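Local coordinates for protein alternansucrase (Leuconostoc mesenteroides, PDB 6HVG) that belongs to glycosyl hydrolase family 70 and is a large enzyme with a TIM-barrel core and flanking choline-binding and cell-wall-binding type repeats, at residues 541-546 / 1169-1174; 876-881 / 926-931; 1191-1196 / 1258-1263. All coordinates share one frame; numbering follows the deposited sequence.

Contact 1. Residues 541-546 / 1169-1174; sequences SHRTPN and VVTATR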
ATOM      1  N   SER A 541     -16.799 -21.057 -18.222  1.00 54.94           N
ATOM      2  CA  SER A 541     -18.019 -21.864 -18.226  1.00 54.49           C
ATOM      3  C   SER A 541     -17.803 -23.396 -18.138  1.00 60.67           C
ATOM      4  O   SER A 541     -18.678 -24.107 -17.647  1.00 60.58           O
ATOM      5  CB  SER A 541     -18.822 -21.541 -19.475  1.00 53.20           C
ATOM      6  OG  SER A 541     -18.050 -21.787 -20.635  1.00 51.60           O
ATOM      7  N   HIS A 542     -16.650 -23.908 -18.582  1.00 63.30           N
ATOM      8  CA  HIS A 542     -16.376 -25.343 -18.485  1.00 62.12           C
ATOM      9  C   HIS A 542     -16.173 -25.826 -17.030  1.00 61.61           C
ATOM     10  O   HIS A 542     -16.784 -26.809 -16.606  1.00 63.95           O
ATOM     11  CB  HIS A 542     -15.172 -25.732 -19.347  1.00 65.56           C
ATOM     12  CG  HIS A 542     -15.014 -27.215 -19.517  1.00 80.27           C
ATOM     13  ND1 HIS A 542     -14.015 -27.942 -18.891  1.00 79.97           N
ATOM     14  CD2 HIS A 542     -15.755 -28.118 -20.211  1.00 86.81           C
ATOM     15  CE1 HIS A 542     -14.144 -29.220 -19.194  1.00 84.76           C
ATOM     16  NE2 HIS A 542     -15.193 -29.356 -19.991  1.00 91.19           N
ATOM     17  N   ARG A 543     -15.334 -25.128 -16.268  1.00 60.55           N
ATOM     18  CA  ARG A 543     -14.944 -25.575 -14.931  1.00 55.64           C
ATOM     19  C   ARG A 543     -15.669 -24.892 -13.781  1.00 60.59           C
ATOM     20  O   ARG A 543     -15.811 -25.477 -12.702  1.00 66.07           O
ATOM     21  CB  ARG A 543     -13.454 -25.358 -14.727  1.00 53.60           C
ATOM     22  CG  ARG A 543     -12.582 -26.202 -15.648  1.00 52.71           C
ATOM     23  CD  ARG A 543     -11.109 -26.044 -15.333  1.00 49.46           C
ATOM     24  NE  ARG A 543     -10.697 -24.670 -15.556  1.00 48.92           N
ATOM     25  CZ  ARG A 543      -9.471 -24.207 -15.372  1.00 48.94           C
ATOM     26  NH1 ARG A 543      -8.492 -24.996 -14.970  1.00 47.33           N
ATOM     27  NH2 ARG A 543      -9.227 -22.924 -15.590  1.00 53.98           N
ATOM     28  N   THR A 544     -16.131 -23.664 -13.988  1.00 61.54           N
ATOM     29  CA  THR A 544     -16.617 -22.858 -12.873  1.00 61.19           C
ATOM     30  C   THR A 544     -17.769 -21.953 -13.334  1.00 58.86           C
ATOM     31  O   THR A 544     -17.732 -20.738 -13.194  1.00 55.85           O
ATOM     32  CB  THR A 544     -15.431 -22.097 -12.228  1.00 60.27           C
ATOM     33  OG1 THR A 544     -15.888 -21.359 -11.109  1.00 77.75           O
ATOM     34  CG2 THR A 544     -14.791 -21.154 -13.182  1.00 58.04           C
ATOM     35  N   PRO A 545     -18.819 -22.571 -13.885  1.00 61.40           N
ATOM     36  CA  PRO A 545     -19.895 -21.806 -14.506  1.00 60.15           C
ATOM     37  C   PRO A 545     -20.702 -20.904 -13.532  1.00 55.92           C
ATOM     38  O   PRO A 545     -21.231 -19.893 -13.966  1.00 52.16           O
ATOM     39  CB  PRO A 545     -20.777 -22.894 -15.128  1.00 58.32           C
ATOM     40  CG  PRO A 545     -20.570 -24.080 -14.254  1.00 60.53           C
ATOM     41  CD  PRO A 545     -19.156 -24.003 -13.762  1.00 61.91           C
ATOM     42  N   ASN A 546     -20.799 -21.262 -12.251  1.00 54.73           N
ATOM     43  CA  ASN A 546     -21.523 -20.423 -11.266  1.00 56.06           C
ATOM     44  C   ASN A 546     -20.898 -19.043 -11.120  1.00 54.65           C
ATOM     45  O   ASN A 546     -21.553 -18.070 -10.758  1.00 54.60           O
ATOM     46  CB  ASN A 546     -21.542 -21.086  -9.876  1.00 56.34           C
ATOM     47  CG  ASN A 546     -22.172 -22.467  -9.891  1.00 53.29           C
ATOM     48  OD1 ASN A 546     -22.798 -22.866 -10.872  1.00 52.08           O
ATOM     49  ND2 ASN A 546     -22.027 -23.182  -8.800  1.00 49.25           N
ATOM     50  N   VAL A1169     -15.917 -21.707  -5.741  1.00 46.84           N
ATOM     51  CA  VAL A1169     -14.690 -21.988  -6.458  1.00 46.62           C
ATOM     52  C   VAL A1169     -14.684 -21.114  -7.691  1.00 46.80           C
ATOM     53  O   VAL A1169     -15.551 -21.237  -8.542  1.00 48.20           O
ATOM     54  CB  VAL A1169     -14.543 -23.480  -6.837  1.00 47.12           C
ATOM     55  CG1 VAL A1169     -13.300 -23.704  -7.680  1.00 47.39           C
ATOM     56  CG2 VAL A1169     -14.465 -24.333  -5.586  1.00 46.36           C
ATOM     57  N   VAL A1170     -13.694 -20.230  -7.768  1.00 48.32           N
ATOM     58  CA  VAL A1170     -13.521 -19.316  -8.901  1.00 48.53           C
ATOM     59  C   VAL A1170     -12.307 -19.755  -9.720  1.00 48.51           C
ATOM     60  O   VAL A1170     -11.481 -20.532  -9.233  1.00 49.84           O
ATOM     61  CB  VAL A1170     -13.281 -17.841  -8.433  1.00 49.14           C
ATOM     62  CG1 VAL A1170     -14.393 -17.368  -7.512  1.00 48.24           C
ATOM     63  CG2 VAL A1170     -11.912 -17.682  -7.754  1.00 47.91           C
ATOM     64  N   THR A1171     -12.218 -19.253 -10.952  1.00 46.89           N
ATOM     65  CA  THR A1171     -11.013 -19.370 -11.769  1.00 47.36           C
ATOM     66  C   THR A1171     -10.263 -18.037 -11.688  1.00 47.65           C
ATOM     67  O   THR A1171     -10.787 -17.001 -12.097  1.00 47.85           O
ATOM     68  CB  THR A1171     -11.350 -19.686 -13.236  1.00 45.97           C
ATOM     69  OG1 THR A1171     -11.887 -20.998 -13.328  1.00 48.44           O
ATOM     70  CG2 THR A1171     -10.107 -19.648 -14.091  1.00 48.78           C
ATOM     71  N   ALA A1172      -9.031 -18.069 -11.193  1.00 45.87           N
ATOM     72  CA  ALA A1172      -8.348 -16.857 -10.796  1.00 48.95           C
ATOM     73  C   ALA A1172      -6.968 -16.718 -11.390  1.00 51.56           C
ATOM     74  O   ALA A1172      -6.233 -17.693 -11.516  1.00 59.46           O
ATOM     75  CB  ALA A1172      -8.259 -16.783  -9.276  1.00 50.24           C
ATOM     76  N   THR A1173      -6.610 -15.484 -11.714  1.00 49.31           N
ATOM     77  CA  THR A1173      -5.279 -15.128 -12.174  1.00 49.77           C
ATOM     78  C   THR A1173      -4.701 -14.064 -11.255  1.00 51.27           C
ATOM     79  O   THR A1173      -5.413 -13.154 -10.842  1.00 57.91           O
ATOM     80  CB  THR A1173      -5.346 -14.560 -13.599  1.00 49.73           C
ATOM     81  OG1 THR A1173      -5.936 -15.522 -14.474  1.00 47.90           O
ATOM     82  CG2 THR A1173      -3.969 -14.188 -14.121  1.00 51.23           C
ATOM     83  N   ARG A1174      -3.414 -14.177 -10.926  1.00 49.63           N
ATOM     84  CA  ARG A1174      -2.723 -13.200 -10.070  1.00 45.32           C
ATOM     85  C   ARG A1174      -2.427 -11.937 -10.839  1.00 43.95           C
ATOM     86  O   ARG A1174      -1.804 -11.978 -11.885  1.00 41.83           O
ATOM     87  CB  ARG A1174      -1.439 -13.785  -9.529  1.00 44.61           C
ATOM     88  CG  ARG A1174      -0.627 -12.877  -8.632  1.00 43.62           C
ATOM     89  CD  ARG A1174      -1.217 -12.809  -7.229  1.00 46.52           C
ATOM     90  NE  ARG A1174      -0.329 -12.087  -6.343  1.00 46.87           N
ATOM     91  CZ  ARG A1174      -0.151 -10.769  -6.388  1.00 50.49           C
ATOM     92  NH1 ARG A1174      -0.826 -10.001  -7.255  1.00 47.58           N
ATOM     93  NH2 ARG A1174       0.703 -10.205  -5.546  1.00 52.20           N
TER

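Contact 2. Residues 876-881 / 926-931; sequences GETDLL and KTITLH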
ATOM      1  N   GLY A 876      15.260  42.680  -0.916  1.00 91.94           N
ATOM      2  CA  GLY A 876      14.116  43.126  -0.103  1.00 89.48           C
ATOM      3  C   GLY A 876      12.981  42.115   0.052  1.00 88.58           C
ATOM      4  O   GLY A 876      12.171  42.212   0.985  1.00 83.03           O
ATOM      5  N   GLU A 877      12.954  41.124  -0.844  1.00 87.00           N
ATOM      6  CA  GLU A 877      11.805  40.249  -1.003  1.00 83.36           C
ATOM      7  C   GLU A 877      11.598  39.269   0.152  1.00 84.72           C
ATOM      8  O   GLU A 877      12.507  38.586   0.602  1.00 86.77           O
ATOM      9  CB  GLU A 877      11.835  39.494  -2.350  1.00 82.17           C
ATOM     10  CG  GLU A 877      11.696  40.390  -3.585  1.00 82.35           C
ATOM     11  CD  GLU A 877      11.729  39.622  -4.903  1.00 81.61           C
ATOM     12  OE1 GLU A 877      12.442  38.599  -4.987  1.00 88.00           O
ATOM     13  OE2 GLU A 877      11.088  40.053  -5.880  1.00 73.76           O
ATOM     14  N   THR A 878      10.349  39.195   0.595  1.00 85.50           N
ATOM     15  CA  THR A 878       9.945  38.440   1.775  1.00 78.79           C
ATOM     16  C   THR A 878       9.230  37.127   1.451  1.00 71.83           C
ATOM     17  O   THR A 878       9.189  36.222   2.285  1.00 66.76           O
ATOM     18  CB  THR A 878       8.993  39.325   2.582  1.00 77.21           C
ATOM     19  OG1 THR A 878       9.670  40.524   2.964  1.00 83.40           O
ATOM     20  CG2 THR A 878       8.538  38.642   3.807  1.00 78.61           C
ATOM     21  N   ASP A 879       8.688  37.038   0.237  1.00 68.62           N
ATOM     22  CA  ASP A 879       7.823  35.927  -0.186  1.00 67.34           C
ATOM     23  C   ASP A 879       6.568  35.770   0.690  1.00 66.72           C
ATOM     24  O   ASP A 879       6.179  34.659   1.060  1.00 60.80           O
ATOM     25  CB  ASP A 879       8.627  34.626  -0.262  1.00 67.71           C
ATOM     26  CG  ASP A 879       7.867  33.497  -0.938  1.00 63.10           C
ATOM     27  OD1 ASP A 879       7.382  33.724  -2.055  1.00 61.53           O
ATOM     28  OD2 ASP A 879       7.792  32.396  -0.367  1.00 59.45           O
ATOM     29  N   LEU A 880       5.955  36.907   1.025  1.00 66.54           N
ATOM     30  CA  LEU A 880       4.745  36.954   1.818  1.00 66.82           C
ATOM     31  C   LEU A 880       3.559  37.050   0.850  1.00 67.38           C
ATOM     32  O   LEU A 880       3.556  37.886  -0.048  1.00 70.24           O
ATOM     33  CB  LEU A 880       4.780  38.151   2.799  1.00 67.67           C
ATOM     34  CG  LEU A 880       4.534  37.881   4.305  1.00 67.68           C
ATOM     35  CD1 LEU A 880       5.149  36.614   4.840  1.00 70.49           C
ATOM     36  CD2 LEU A 880       5.026  39.038   5.160  1.00 63.61           C
ATOM     37  N   LEU A 881       2.570  36.170   1.012  1.00 65.26           N
ATOM     38  CA  LEU A 881       1.415  36.126   0.104  1.00 64.53           C
ATOM     39  C   LEU A 881       0.292  37.033   0.599  1.00 62.61           C
ATOM     40  O   LEU A 881      -0.039  37.015   1.771  1.00 59.18           O
ATOM     41  CB  LEU A 881       0.906  34.688  -0.051  1.00 65.81           C
ATOM     42  CG  LEU A 881      -0.353  34.458  -0.904  1.00 65.92           C
ATOM     43  CD1 LEU A 881      -0.194  33.255  -1.818  1.00 68.14           C
ATOM     44  CD2 LEU A 881      -1.573  34.257  -0.034  1.00 65.43           C
ATOM     45  N   LYS A 926      11.580  48.101   4.287  1.00 96.32           N
ATOM     46  CA  LYS A 926      10.503  47.339   3.629  1.00 93.02           C
ATOM     47  C   LYS A 926       9.087  47.620   4.123  1.00 89.93           C
ATOM     48  O   LYS A 926       8.840  47.716   5.325  1.00 90.57           O
ATOM     49  CB  LYS A 926      10.755  45.836   3.755  1.00 91.81           C
ATOM     50  CG  LYS A 926       9.851  44.987   2.866  1.00 92.34           C
ATOM     51  CD  LYS A 926      10.029  45.282   1.391  1.00 92.94           C
ATOM     52  CE  LYS A 926       9.338  44.252   0.504  1.00 90.14           C
ATOM     53  NZ  LYS A 926       9.571  44.599  -0.926  1.00 91.48           N
ATOM     54  N   THR A 927       8.166  47.723   3.165  1.00 87.74           N
ATOM     55  CA  THR A 927       6.743  47.889   3.431  1.00 84.64           C
ATOM     56  C   THR A 927       5.960  46.791   2.734  1.00 84.48           C
ATOM     57  O   THR A 927       6.204  46.483   1.565  1.00 87.07           O
ATOM     58  CB  THR A 927       6.228  49.228   2.896  1.00 82.72           C
ATOM     59  OG1 THR A 927       6.256  49.212   1.468  1.00 79.18           O
ATOM     60  CG2 THR A 927       7.103  50.336   3.405  1.00 85.67           C
ATOM     61  N   ILE A 928       5.007  46.207   3.447  1.00 80.61           N
ATOM     62  CA  ILE A 928       4.156  45.165   2.871  1.00 75.89           C
ATOM     63  C   ILE A 928       2.712  45.637   2.796  1.00 73.43           C
ATOM     64  O   ILE A 928       2.163  46.144   3.764  1.00 69.53           O
ATOM     65  CB  ILE A 928       4.301  43.846   3.648  1.00 72.89           C
ATOM     66  CG1 ILE A 928       5.616  43.191   3.243  1.00 70.45           C
ATOM     67  CG2 ILE A 928       3.155  42.895   3.348  1.00 70.98           C
ATOM     68  CD1 ILE A 928       5.953  41.978   4.063  1.00 70.48           C
ATOM     69  N   THR A 929       2.101  45.456   1.626  1.00 71.36           N
ATOM     70  CA  THR A 929       0.806  46.070   1.338  1.00 68.87           C
ATOM     71  C   THR A 929      -0.322  45.104   0.963  1.00 64.83           C
ATOM     72  O   THR A 929      -0.151  44.175   0.175  1.00 68.13           O
ATOM     73  CB  THR A 929       0.928  47.095   0.201  1.00 68.16           C
ATOM     74  OG1 THR A 929       2.001  47.993   0.487  1.00 67.81           O
ATOM     75  CG2 THR A 929      -0.344  47.877   0.083  1.00 70.74           C
ATOM     76  N   LEU A 930      -1.482  45.367   1.546  1.00 62.59           N
ATOM     77  CA  LEU A 930      -2.735  44.723   1.178  1.00 61.75           C
ATOM     78  C   LEU A 930      -3.591  45.689   0.375  1.00 59.91           C
ATOM     79  O   LEU A 930      -4.100  46.649   0.910  1.00 60.82           O
ATOM     80  CB  LEU A 930      -3.516  44.330   2.426  1.00 61.71           C
ATOM     81  CG  LEU A 930      -3.142  43.049   3.175  1.00 61.59           C
ATOM     82  CD1 LEU A 930      -3.982  42.933   4.430  1.00 61.64           C
ATOM     83  CD2 LEU A 930      -3.322  41.817   2.308  1.00 63.50           C
ATOM     84  N   HIS A 931      -3.770  45.426  -0.910  1.00 61.26           N
ATOM     85  CA  HIS A 931      -4.613  46.287  -1.730  1.00 62.22           C
ATOM     86  C   HIS A 931      -6.092  45.898  -1.523  1.00 59.92           C
ATOM     87  O   HIS A 931      -6.682  45.137  -2.298  1.00 55.87           O
ATOM     88  CB  HIS A 931      -4.205  46.220  -3.218  1.00 64.30           C
ATOM     89  CG  HIS A 931      -2.772  46.554  -3.467  1.00 62.00           C
ATOM     90  ND1 HIS A 931      -1.781  45.596  -3.491  1.00 60.96           N
ATOM     91  CD2 HIS A 931      -2.163  47.739  -3.688  1.00 62.84           C
ATOM     92  CE1 HIS A 931      -0.620  46.179  -3.717  1.00 63.52           C
ATOM     93  NE2 HIS A 931      -0.826  47.480  -3.840  1.00 65.67           N
TER

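Contact 3. Residues 1191-1196 / 1258-1263; sequences LYVANT and AYYVLK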
ATOM      1  N   LEU A1191      -7.922 -22.797 -10.283  1.00 45.56           N
ATOM      2  CA  LEU A1191      -9.110 -22.866  -9.455  1.00 46.85           C
ATOM      3  C   LEU A1191      -8.720 -22.506  -8.030  1.00 47.29           C
ATOM      4  O   LEU A1191      -7.669 -22.914  -7.516  1.00 44.22           O
ATOM      5  CB  LEU A1191      -9.797 -24.243  -9.527  1.00 46.77           C
ATOM      6  CG  LEU A1191     -10.318 -24.736 -10.886  1.00 45.99           C
ATOM      7  CD1 LEU A1191     -11.436 -25.759 -10.701  1.00 47.27           C
ATOM      8  CD2 LEU A1191     -10.807 -23.625 -11.791  1.00 45.13           C
ATOM      9  N   TYR A1192      -9.593 -21.728  -7.401  1.00 48.47           N
ATOM     10  CA  TYR A1192      -9.306 -21.115  -6.110  1.00 47.26           C
ATOM     11  C   TYR A1192     -10.594 -21.056  -5.330  1.00 45.93           C
ATOM     12  O   TYR A1192     -11.657 -20.867  -5.919  1.00 43.55           O
ATOM     13  CB  TYR A1192      -8.787 -19.699  -6.331  1.00 46.06           C
ATOM     14  CG  TYR A1192      -8.081 -19.083  -5.162  1.00 44.57           C
ATOM     15  CD1 TYR A1192      -6.752 -19.341  -4.928  1.00 45.39           C
ATOM     16  CD2 TYR A1192      -8.722 -18.192  -4.337  1.00 44.55           C
ATOM     17  CE1 TYR A1192      -6.084 -18.758  -3.868  1.00 47.23           C
ATOM     18  CE2 TYR A1192      -8.072 -17.607  -3.278  1.00 45.32           C
ATOM     19  CZ  TYR A1192      -6.752 -17.890  -3.046  1.00 46.97           C
ATOM     20  OH  TYR A1192      -6.103 -17.307  -1.974  1.00 49.09           O
ATOM     21  N   VAL A1193     -10.491 -21.245  -4.018  1.00 45.88           N
ATOM     22  CA  VAL A1193     -11.629 -21.103  -3.127  1.00 44.52           C
ATOM     23  C   VAL A1193     -11.592 -19.692  -2.585  1.00 45.42           C
ATOM     24  O   VAL A1193     -10.668 -19.321  -1.888  1.00 44.84           O
ATOM     25  CB  VAL A1193     -11.561 -22.082  -1.951  1.00 43.41           C
ATOM     26  CG1 VAL A1193     -12.636 -21.770  -0.930  1.00 45.57           C
ATOM     27  CG2 VAL A1193     -11.738 -23.501  -2.444  1.00 44.57           C
ATOM     28  N   ALA A1194     -12.609 -18.911  -2.922  1.00 47.38           N
ATOM     29  CA  ALA A1194     -12.738 -17.552  -2.437  1.00 48.09           C
ATOM     30  C   ALA A1194     -13.974 -17.421  -1.566  1.00 47.98           C
ATOM     31  O   ALA A1194     -14.849 -18.272  -1.604  1.00 49.32           O
ATOM     32  CB  ALA A1194     -12.826 -16.598  -3.610  1.00 48.70           C
ATOM     33  N   ASN A1195     -14.019 -16.361  -0.764  1.00 48.81           N
ATOM     34  CA  ASN A1195     -15.195 -16.045   0.030  1.00 49.62           C
ATOM     35  C   ASN A1195     -15.984 -14.931  -0.662  1.00 48.02           C
ATOM     36  O   ASN A1195     -15.697 -13.767  -0.482  1.00 46.98           O
ATOM     37  CB  ASN A1195     -14.802 -15.660   1.454  1.00 46.96           C
ATOM     38  CG  ASN A1195     -14.678 -16.852   2.363  1.00 46.72           C
ATOM     39  OD1 ASN A1195     -13.642 -17.475   2.419  1.00 45.23           O
ATOM     40  ND2 ASN A1195     -15.744 -17.182   3.075  1.00 50.44           N
ATOM     41  N   THR A1196     -16.992 -15.326  -1.432  1.00 48.60           N
ATOM     42  CA  THR A1196     -17.684 -14.425  -2.346  1.00 48.85           C
ATOM     43  C   THR A1196     -19.192 -14.332  -2.151  1.00 48.49           C
ATOM     44  O   THR A1196     -19.834 -13.465  -2.740  1.00 46.80           O
ATOM     45  CB  THR A1196     -17.464 -14.898  -3.797  1.00 49.03           C
ATOM     46  OG1 THR A1196     -17.696 -16.315  -3.869  1.00 49.09           O
ATOM     47  CG2 THR A1196     -16.046 -14.593  -4.233  1.00 48.25           C
ATOM     48  N   ALA A1258      -2.014 -21.883  -4.569  1.00 47.71           N
ATOM     49  CA  ALA A1258      -2.343 -22.061  -5.969  1.00 48.87           C
ATOM     50  C   ALA A1258      -3.088 -23.371  -6.225  1.00 49.63           C
ATOM     51  O   ALA A1258      -3.884 -23.465  -7.166  1.00 45.11           O
ATOM     52  CB  ALA A1258      -1.080 -22.020  -6.804  1.00 50.83           C
ATOM     53  N   TYR A1259      -2.823 -24.394  -5.403  1.00 49.40           N
ATOM     54  CA  TYR A1259      -3.442 -25.722  -5.616  1.00 47.08           C
ATOM     55  C   TYR A1259      -4.074 -26.278  -4.349  1.00 48.46           C
ATOM     56  O   TYR A1259      -3.907 -27.441  -4.024  1.00 52.27           O
ATOM     57  CB  TYR A1259      -2.421 -26.692  -6.213  1.00 44.52           C
ATOM     58  CG  TYR A1259      -1.888 -26.211  -7.541  1.00 43.83           C
ATOM     59  CD1 TYR A1259      -2.687 -26.255  -8.671  1.00 43.51           C
ATOM     60  CD2 TYR A1259      -0.592 -25.688  -7.664  1.00 42.26           C
ATOM     61  CE1 TYR A1259      -2.224 -25.800  -9.889  1.00 43.92           C
ATOM     62  CE2 TYR A1259      -0.112 -25.234  -8.886  1.00 43.00           C
ATOM     63  CZ  TYR A1259      -0.934 -25.293  -9.995  1.00 44.49           C
ATOM     64  OH  TYR A1259      -0.480 -24.836 -11.219  1.00 44.79           O
ATOM     65  N   TYR A1260      -4.795 -25.425  -3.627  1.00 50.35           N
ATOM     66  CA  TYR A1260      -5.633 -25.834  -2.503  1.00 49.02           C
ATOM     67  C   TYR A1260      -6.852 -26.593  -3.037  1.00 48.99           C
ATOM     68  O   TYR A1260      -7.393 -27.447  -2.346  1.00 47.06           O
ATOM     69  CB  TYR A1260      -6.060 -24.589  -1.725  1.00 49.41           C
ATOM     70  CG  TYR A1260      -6.932 -24.814  -0.514  1.00 50.34           C
ATOM     71  CD1 TYR A1260      -6.435 -25.442   0.604  1.00 53.03           C
ATOM     72  CD2 TYR A1260      -8.241 -24.356  -0.478  1.00 49.58           C
ATOM     73  CE1 TYR A1260      -7.218 -25.627   1.711  1.00 55.30           C
ATOM     74  CE2 TYR A1260      -9.040 -24.545   0.628  1.00 51.01           C
ATOM     75  CZ  TYR A1260      -8.530 -25.181   1.714  1.00 53.62           C
ATOM     76  OH  TYR A1260      -9.329 -25.376   2.824  1.00 56.21           O
ATOM     77  N   VAL A1261      -7.275 -26.258  -4.257  1.00 47.68           N
ATOM     78  CA  VAL A1261      -8.274 -27.035  -4.982  1.00 49.46           C
ATOM     79  C   VAL A1261      -7.539 -28.187  -5.657  1.00 51.94           C
ATOM     80  O   VAL A1261      -6.649 -27.961  -6.471  1.00 56.91           O
ATOM     81  CB  VAL A1261      -8.984 -26.210  -6.064  1.00 50.04           C
ATOM     82  CG1 VAL A1261     -10.029 -27.059  -6.791  1.00 49.97           C
ATOM     83  CG2 VAL A1261      -9.647 -24.971  -5.471  1.00 49.10           C
ATOM     84  N   LEU A1262      -7.907 -29.420  -5.312  1.00 50.07           N
ATOM     85  CA  LEU A1262      -7.085 -30.589  -5.624  1.00 46.71           C
ATOM     86  C   LEU A1262      -7.190 -31.066  -7.056  1.00 46.67           C
ATOM     87  O   LEU A1262      -8.254 -31.062  -7.659  1.00 48.30           O
ATOM     88  CB  LEU A1262      -7.422 -31.730  -4.685  1.00 46.65           C
ATOM     89  CG  LEU A1262      -7.134 -31.423  -3.218  1.00 46.56           C
ATOM     90  CD1 LEU A1262      -7.674 -32.503  -2.297  1.00 48.55           C
ATOM     91  CD2 LEU A1262      -5.646 -31.259  -3.030  1.00 45.89           C
ATOM     92  N   LYS A1263      -6.041 -31.505  -7.561  1.00 47.87           N
ATOM     93  CA  LYS A1263      -5.802 -31.713  -8.975  1.00 48.27           C
ATOM     94  C   LYS A1263      -4.892 -32.915  -9.160  1.00 46.50           C
ATOM     95  O   LYS A1263      -4.085 -33.220  -8.288  1.00 50.58           O
ATOM     96  CB  LYS A1263      -5.141 -30.442  -9.492  1.00 51.57           C
ATOM     97  CG  LYS A1263      -4.870 -30.302 -10.981  1.00 53.71           C
ATOM     98  CD  LYS A1263      -3.664 -29.394 -11.178  1.00 54.17           C
ATOM     99  CE  LYS A1263      -3.478 -28.826 -12.571  1.00 54.00           C
ATOM    100  NZ  LYS A1263      -2.137 -28.179 -12.666  1.00 53.84           N
TER
HETATM  101  O   HOH W   1      -5.901 -24.559  -8.393  1.00 50.00           O

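Contact 1. Residues 541-546 / 1169-1174
T544 and V1170 are the closest backbone pair, with CA atoms 6.2 Å apart, where a loop passes strand 1166-1175. That strand belongs to the six-stranded antiparallel sheet of the family 70 domain, a sheet that probably corresponds to domain B of its relatives. The loop follows strand 534-537, which pairs with 1166-1175, and turns into a 3-10 segment at P545. One hydrogen bond joins the two segments. T544 OG1 donates to V1169 O at 2.6 Å. OG1 stands anti to the backbone N (chi1 -177°), which turns it to that carbonyl. The C=O...donor angle is 142°, and the donor is tilted 25° from the carbonyl plane. T547 OG1 adds a weak hydrogen bond to the same oxygen. The T544 methyl CG2 packs on T1171, 3.7 Å from T1171 CB, where the two side chains cross obliquely. The T1171 hydroxyl has its polar partner in D540 OD2. That carboxylate oxygen also takes a salt bridge from R543 NE, so D540 ties the loop arginine and the strand threonine together. R543 crosses T1171 at about a right angle. Its NH2 is hydrogen-bonded to N1189 O, and the same nitrogen lies 3.7 Å from T1171 CG2.

Contact 2. Residues 876-881 / 926-931
G876 and K926 bring their CA atoms to 6.7 Å, and L880 and I928 are 8.3 Å apart by the same measure; the loop 876-881 runs beside strand 927-931 without a hydrogen bond between the two. The contact lies in the beta-rich part of the family 70 domain, which probably corresponds to domain C of its relatives. Side chains carry most of the contact. L880 CD2 meets I928 CD1 at 3.3 Å, and the two side chains cross at about a right angle. I928 points its CB toward the loop, and CD1, anti to CA (chi2 173°), carries the chain on to L880. T878 comes to the same methyl, with OG1 4.1 Å from I928 CD1. At the other end K926 passes alongside G876 O, its CE at 3.5 Å from that oxygen. Its NZ makes a long, weak ion pair with D867 OD1. The other oxygen of D867 accepts the backbone N-H of T878, so one aspartate touches both segments. L880 packs on I913 of strand 910-915 and on M992, and L881 makes a backbone hydrogen bond with V914. I928 and L930 make backbone hydrogen bonds with F974 and L972 of strand 971-975, the antiparallel partner of 927-931.

Contact 3. Residues 1191-1196 / 1258-1263
V1261 packs against L1191 and V1193, and its two methyl groups do most of the touching. CG1, anti to the backbone N (chi1 -180°), lies 3.9 Å from L1191 CB. CG2 reaches the strand backbone, 3.5 Å from L1191 O, and also meets V1193 CG2 at 4.0 Å. The methyl V1193 CG2 has a second neighbour: it sits at the edge of the Y1260 ring, near its plane, with Y1260 CD2 at 4.1 Å. A water bridges the backbones. It donates to L1191 O and to A1258 O, each at 2.6 Å, and so links two buried acceptors that cannot bond to each other. The touching parts, 1191-1193 and 1258-1261, run 77° apart end to end. Outer residues fix this shell. The Y1260 hydroxyl is hydrogen-bonded to D413 OD2, and A1258 N is hydrogen-bonded to T519 OG1. R1256 makes hydrogen bonds with V1193 O and N1195 OD1, so it ties the strand to the chain just before A1258. Strand 1190-1197 is an outermost strand of the six-stranded antiparallel sheet. Its inner neighbour is strand 1166-1175, while the loop 1258-1263, which follows strand 1248-1252, packs against strand 1190-1197.

Overall arrangement
Contacts 1 and 3 are neighbours, with centres about 9 Å apart. They hold adjacent strands of one antiparallel sheet, 1166-1175 and 1190-1197, and each packs a loop onto one of them. They also touch, through a probable hydrogen bond from V1170 N to Y1192 O and through L1191 CD2 packed on T1171 and R543. Contact 2 is about 67 Å from both, centre to centre, and packs a loop on strand 927-931, in another part of the same family 70 range. Contact 3 is wholly buried; R543 in contact 1 and G876 and K926 in contact 2 are partly exposed. Their chemistry differs: a direct hydroxyl-to-carbonyl bond in contact 1, methyl packing plus a lysine chain against a carbonyl in contact 2, and methyl packing with a water bridge in contact 3.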